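Local coordinates for dally-like protein (Drosophila melanogaster, PDB 3ODN) that is probably a cell-surface heparan sulfate proteoglycan of the glypican family, here as its alpha-helical core domain, which takes part in Hedgehog signalling, at residues L91-F103 with V287-I301. The protein carries 2 engineered substitutions. Numbering follows the deposited sequence.
Sequences LLKESRTQFNSMF and VMVVEPLNIKISEAI
With chi1 at 53°, Asn294 holds its amide between its own backbone N and carbonyl carbon, folded close to its helix, while Phe99 and Met102 extend with CG opposite the backbone N and reach it across the interface. Asn294 thereby becomes a knob among Gln98, Phe99, Met102 and Phe103. Its ND2 gives a weak hydrogen bond to Gln98 O (3.3 Å), a carbonyl already used within helix 48-106; asparagine suits the spot, short yet able to donate. Flexible Met102 crosses the amide at about a right angle, bending to set its CE 3.5 Å from Asn294 ND2. CD1 of Phe99 comes within 3.5 Å of Asn294 CA, and its CE1 reaches Ile297 CD1 at the ring edge. Phe103, a knob among Asn294, Ile297, Ser298 and Ile301, lies with one face over CE2 of Phe99; its ring is nearly parallel to the Asn294 amide (9°), and its edge, at Phe103 CE2, lies 3.4 Å from Asn294 O. Flat, apolar phenylalanines can thus pack on helix backbone and aliphatic side chains at once. An alanine in place of Phe99 would probably open a gap beside Asn294 and Ile297 and strip CE2 from one face of Phe103. Where segment 287-301 turns between helix 287-290 and helix 293-306, Ser95 OG donates to Val290 O at 2.7 Å from above the carbonyl plane, and serine is small enough for its CB to meet Val290 CG1 at 3.5 Å. Toward the start of segment 91-103, Leu92 CD1 packs on the same methyl and Leu91 CD1 on Val287 CG1. Phe118 and Phe122 of helix 115-131 extend the aromatic cluster. The axes of segments 91-103 and 293-301 cross at -39° in the elongated glypican helical bundle, where one short hydrogen bond from Ser95 and a weak one from Asn294 add direction to the apolar packing.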
loop_
_atom_site.group_PDB
_atom_site.type_symbol
_atom_site.label_atom_id
_atom_site.label_comp_id
_atom_site.label_asym_id
_atom_site.label_seq_id
_atom_site.Cartn_x
_atom_site.Cartn_y
_atom_site.Cartn_z
ATOM N N LEU A 91 -2.382 15.586 -8.558
ATOM C CA LEU A 91 -1.007 16.085 -8.487
ATOM C C LEU A 91 -0.297 15.896 -9.839
ATOM O O LEU A 91 0.450 16.781 -10.250
ATOM C CB LEU A 91 -0.247 15.340 -7.366
ATOM C CG LEU A 91 1.286 15.505 -7.264
ATOM C CD1 LEU A 91 1.661 16.776 -6.516
ATOM C CD2 LEU A 91 1.924 14.283 -6.598
ATOM N N LEU A 92 -0.507 14.728 -10.490
ATOM C CA LEU A 92 0.099 14.377 -11.763
ATOM C C LEU A 92 -0.515 15.193 -12.910
ATOM O O LEU A 92 0.205 15.532 -13.837
ATOM C CB LEU A 92 0.057 12.850 -12.006
ATOM C CG LEU A 92 0.844 12.227 -13.208
ATOM C CD1 LEU A 92 2.346 12.569 -13.179
ATOM C CD2 LEU A 92 0.682 10.722 -13.226
ATOM N N LYS A 93 -1.810 15.587 -12.802
ATOM C CA LYS A 93 -2.455 16.414 -13.813
ATOM C C LYS A 93 -2.038 17.874 -13.640
ATOM O O LYS A 93 -1.916 18.591 -14.630
ATOM C CB LYS A 93 -3.980 16.246 -13.809
ATOM C CG LYS A 93 -4.622 16.681 -15.148
ATOM C CD LYS A 93 -6.089 16.249 -15.338
ATOM C CE LYS A 93 -6.245 14.944 -16.096
ATOM N NZ LYS A 93 -6.163 13.758 -15.194
ATOM N N GLU A 94 -1.787 18.297 -12.379
ATOM C CA GLU A 94 -1.304 19.633 -12.010
ATOM C C GLU A 94 0.105 19.826 -12.600
ATOM O O GLU A 94 0.366 20.848 -13.213
ATOM C CB GLU A 94 -1.283 19.787 -10.472
ATOM C CG GLU A 94 -1.807 21.127 -9.969
ATOM C CD GLU A 94 -0.860 22.318 -9.967
ATOM O OE1 GLU A 94 -1.331 23.449 -10.235
ATOM O OE2 GLU A 94 0.334 22.134 -9.628
ATOM N N SER A 95 0.980 18.828 -12.444
ATOM C CA SER A 95 2.349 18.778 -12.954
ATOM C C SER A 95 2.372 18.858 -14.488
ATOM O O SER A 95 3.157 19.629 -15.027
ATOM C CB SER A 95 3.038 17.499 -12.477
ATOM O OG SER A 95 4.334 17.291 -13.019
ATOM N N ARG A 96 1.498 18.108 -15.181
ATOM C CA ARG A 96 1.407 18.136 -16.631
ATOM C C ARG A 96 1.084 19.551 -17.139
ATOM O O ARG A 96 1.784 20.040 -18.036
ATOM C CB ARG A 96 0.357 17.123 -17.132
ATOM C CG ARG A 96 0.283 17.002 -18.659
ATOM C CD ARG A 96 -1.036 16.394 -19.099
ATOM N NE ARG A 96 -0.944 14.966 -19.413
ATOM C CZ ARG A 96 -0.737 14.476 -20.634
ATOM N NH1 ARG A 96 -0.571 15.295 -21.668
ATOM N NH2 ARG A 96 -0.686 13.167 -20.828
ATOM N N THR A 97 0.030 20.197 -16.571
ATOM C CA THR A 97 -0.434 21.539 -16.934
ATOM C C THR A 97 0.650 22.593 -16.695
ATOM O O THR A 97 0.870 23.424 -17.553
ATOM C CB THR A 97 -1.740 21.878 -16.175
ATOM O OG1 THR A 97 -2.613 20.751 -16.219
ATOM C CG2 THR A 97 -2.445 23.125 -16.735
ATOM N N GLN A 98 1.295 22.563 -15.520
ATOM C CA GLN A 98 2.375 23.460 -15.110
ATOM C C GLN A 98 3.615 23.246 -15.968
ATOM O O GLN A 98 4.318 24.211 -16.240
ATOM C CB GLN A 98 2.731 23.232 -13.628
ATOM C CG GLN A 98 1.867 24.028 -12.659
ATOM C CD GLN A 98 2.682 24.553 -11.501
ATOM O OE1 GLN A 98 3.283 23.798 -10.724
ATOM N NE2 GLN A 98 2.719 25.867 -11.359
ATOM N N PHE A 99 3.906 21.978 -16.358
ATOM C CA PHE A 99 5.042 21.637 -17.206
ATOM C C PHE A 99 4.841 22.283 -18.574
ATOM O O PHE A 99 5.770 22.893 -19.099
ATOM C CB PHE A 99 5.193 20.104 -17.363
ATOM C CG PHE A 99 6.466 19.675 -18.071
ATOM C CD1 PHE A 99 7.521 19.119 -17.359
ATOM C CD2 PHE A 99 6.608 19.838 -19.444
ATOM C CE1 PHE A 99 8.699 18.757 -18.001
ATOM C CE2 PHE A 99 7.790 19.499 -20.082
ATOM C CZ PHE A 99 8.832 18.966 -19.356
ATOM N N ASN A 100 3.632 22.119 -19.149
ATOM C CA ASN A 100 3.273 22.635 -20.459
ATOM C C ASN A 100 3.296 24.169 -20.500
ATOM O O ASN A 100 3.894 24.757 -21.409
ATOM C CB ASN A 100 1.931 22.064 -20.930
ATOM C CG ASN A 100 1.518 22.586 -22.293
ATOM O OD1 ASN A 100 0.855 23.610 -22.404
ATOM N ND2 ASN A 100 1.959 21.935 -23.364
ATOM N N SER A 101 2.664 24.804 -19.498
ATOM C CA SER A 101 2.590 26.253 -19.357
ATOM C C SER A 101 3.986 26.845 -19.227
ATOM O O SER A 101 4.276 27.825 -19.910
ATOM C CB SER A 101 1.720 26.632 -18.161
ATOM O OG SER A 101 0.389 26.190 -18.364
ATOM N N MET A 102 4.859 26.234 -18.385
ATOM C CA MET A 102 6.231 26.703 -18.226
ATOM C C MET A 102 7.000 26.553 -19.527
ATOM O O MET A 102 7.725 27.470 -19.908
ATOM C CB MET A 102 6.967 25.952 -17.108
ATOM C CG MET A 102 8.413 26.415 -16.929
ATOM S SD MET A 102 9.438 25.357 -15.875
ATOM C CE MET A 102 9.026 26.023 -14.255
ATOM N N PHE A 103 6.838 25.413 -20.209
ATOM C CA PHE A 103 7.586 25.115 -21.431
ATOM C C PHE A 103 7.234 25.964 -22.661
ATOM O O PHE A 103 8.150 26.388 -23.334
ATOM C CB PHE A 103 7.708 23.608 -21.657
ATOM C CG PHE A 103 8.875 22.920 -20.963
ATOM C CD1 PHE A 103 9.806 22.183 -21.694
ATOM C CD2 PHE A 103 9.042 23.009 -19.579
ATOM C CE1 PHE A 103 10.892 21.568 -21.062
ATOM C CE2 PHE A 103 10.120 22.376 -18.946
ATOM C CZ PHE A 103 11.038 21.657 -19.694
ATOM N N VAL A 287 6.097 13.835 -4.428
ATOM C CA VAL A 287 5.793 15.266 -4.627
ATOM C C VAL A 287 7.060 15.997 -5.022
ATOM O O VAL A 287 7.016 16.791 -5.959
ATOM C CB VAL A 287 5.057 15.951 -3.436
ATOM C CG1 VAL A 287 4.491 17.315 -3.844
ATOM C CG2 VAL A 287 3.954 15.051 -2.874
ATOM N N MET A 288 8.198 15.675 -4.365
ATOM C CA MET A 288 9.519 16.250 -4.668
ATOM C C MET A 288 10.054 15.822 -6.063
ATOM O O MET A 288 11.039 16.401 -6.539
ATOM C CB MET A 288 10.564 15.915 -3.572
ATOM C CG MET A 288 10.330 16.570 -2.192
ATOM S SD MET A 288 9.747 18.300 -2.129
ATOM C CE MET A 288 11.088 19.172 -3.020
ATOM N N VAL A 289 9.398 14.824 -6.709
ATOM C CA VAL A 289 9.764 14.311 -8.034
ATOM C C VAL A 289 8.850 14.913 -9.112
ATOM O O VAL A 289 9.341 15.492 -10.079
ATOM C CB VAL A 289 9.801 12.748 -8.097
ATOM C CG1 VAL A 289 10.308 12.250 -9.450
ATOM C CG2 VAL A 289 10.663 12.168 -6.988
ATOM N N VAL A 290 7.525 14.754 -8.926
ATOM C CA VAL A 290 6.461 15.155 -9.841
ATOM C C VAL A 290 6.183 16.660 -9.850
ATOM O O VAL A 290 6.124 17.233 -10.935
ATOM C CB VAL A 290 5.186 14.275 -9.621
ATOM C CG1 VAL A 290 4.001 14.742 -10.469
ATOM C CG2 VAL A 290 5.485 12.810 -9.924
ATOM N N GLU A 291 5.964 17.294 -8.672
ATOM C CA GLU A 291 5.694 18.732 -8.607
ATOM C C GLU A 291 6.785 19.633 -9.296
ATOM O O GLU A 291 6.405 20.471 -10.120
ATOM C CB GLU A 291 5.303 19.206 -7.188
ATOM C CG GLU A 291 5.392 20.713 -6.974
ATOM C CD GLU A 291 4.327 21.328 -6.089
ATOM O OE1 GLU A 291 4.002 20.736 -5.032
ATOM O OE2 GLU A 291 3.845 22.431 -6.436
ATOM N N PRO A 292 8.111 19.471 -9.014
ATOM C CA PRO A 292 9.108 20.332 -9.677
ATOM C C PRO A 292 9.763 19.663 -10.881
ATOM O O PRO A 292 10.922 19.960 -11.189
ATOM C CB PRO A 292 10.132 20.557 -8.566
ATOM C CG PRO A 292 9.955 19.331 -7.605
ATOM C CD PRO A 292 8.769 18.556 -8.051
ATOM N N LEU A 293 9.037 18.748 -11.554
ATOM C CA LEU A 293 9.537 17.986 -12.700
ATOM C C LEU A 293 9.925 18.882 -13.881
ATOM O O LEU A 293 10.933 18.612 -14.542
ATOM C CB LEU A 293 8.571 16.849 -13.105
ATOM C CG LEU A 293 9.041 15.834 -14.176
ATOM C CD1 LEU A 293 10.431 15.259 -13.859
ATOM C CD2 LEU A 293 8.051 14.698 -14.283
ATOM N N ASN A 294 9.191 19.990 -14.070
ATOM C CA ASN A 294 9.470 20.986 -15.109
ATOM C C ASN A 294 10.828 21.674 -14.920
ATOM O O ASN A 294 11.562 21.823 -15.905
ATOM C CB ASN A 294 8.320 21.978 -15.257
ATOM C CG ASN A 294 7.857 22.672 -13.997
ATOM O OD1 ASN A 294 8.501 22.637 -12.935
ATOM N ND2 ASN A 294 6.739 23.372 -14.116
ATOM N N ILE A 295 11.189 21.977 -13.631
ATOM C CA ILE A 295 12.455 22.578 -13.178
ATOM C C ILE A 295 13.614 21.599 -13.405
ATOM O O ILE A 295 14.659 22.014 -13.889
ATOM C CB ILE A 295 12.359 23.074 -11.697
ATOM C CG1 ILE A 295 11.396 24.273 -11.561
ATOM C CG2 ILE A 295 13.734 23.413 -11.089
ATOM C CD1 ILE A 295 10.356 24.128 -10.438
ATOM N N LYS A 296 13.428 20.304 -13.082
ATOM C CA LYS A 296 14.465 19.268 -13.268
ATOM C C LYS A 296 14.782 19.055 -14.758
ATOM O O LYS A 296 15.937 18.846 -15.111
ATOM C CB LYS A 296 14.044 17.939 -12.628
ATOM C CG LYS A 296 13.872 17.985 -11.117
ATOM C CD LYS A 296 12.931 16.851 -10.651
ATOM C CE LYS A 296 13.084 16.479 -9.195
ATOM N NZ LYS A 296 13.670 15.116 -9.010
ATOM N N ILE A 297 13.761 19.114 -15.624
ATOM C CA ILE A 297 13.947 18.920 -17.060
ATOM C C ILE A 297 14.551 20.176 -17.737
ATOM O O ILE A 297 15.420 20.033 -18.603
ATOM C CB ILE A 297 12.713 18.231 -17.750
ATOM C CG1 ILE A 297 12.476 16.837 -17.126
ATOM C CG2 ILE A 297 12.868 18.140 -19.300
ATOM C CD1 ILE A 297 11.215 16.225 -17.403
ATOM N N SER A 298 14.169 21.396 -17.273
ATOM C CA SER A 298 14.729 22.663 -17.784
ATOM C C SER A 298 16.228 22.775 -17.428
ATOM O O SER A 298 17.032 23.260 -18.233
ATOM C CB SER A 298 13.961 23.862 -17.232
ATOM O OG SER A 298 14.204 24.065 -15.848
ATOM N N GLU A 299 16.593 22.304 -16.220
ATOM C CA GLU A 299 17.964 22.290 -15.718
ATOM C C GLU A 299 18.846 21.318 -16.512
ATOM O O GLU A 299 20.000 21.649 -16.772
ATOM C CB GLU A 299 18.005 22.095 -14.188
ATOM C CG GLU A 299 17.613 23.381 -13.458
ATOM C CD GLU A 299 17.481 23.394 -11.943
ATOM O OE1 GLU A 299 17.271 22.319 -11.330
ATOM O OE2 GLU A 299 17.533 24.509 -11.374
ATOM N N ALA A 300 18.279 20.185 -16.999
ATOM C CA ALA A 300 18.976 19.239 -17.889
ATOM C C ALA A 300 19.195 19.911 -19.281
ATOM O O ALA A 300 20.264 19.774 -19.883
ATOM C CB ALA A 300 18.153 17.975 -18.044
ATOM N N ILE A 301 18.186 20.671 -19.752
ATOM C CA ILE A 301 18.208 21.425 -20.994
ATOM C C ILE A 301 19.295 22.540 -20.967
ATOM O O ILE A 301 20.070 22.654 -21.920
ATOM C CB ILE A 301 16.776 21.923 -21.353
ATOM C CG1 ILE A 301 15.920 20.752 -21.927
ATOM C CG2 ILE A 301 16.811 23.131 -22.312
ATOM C CD1 ILE A 301 14.354 20.995 -22.109
#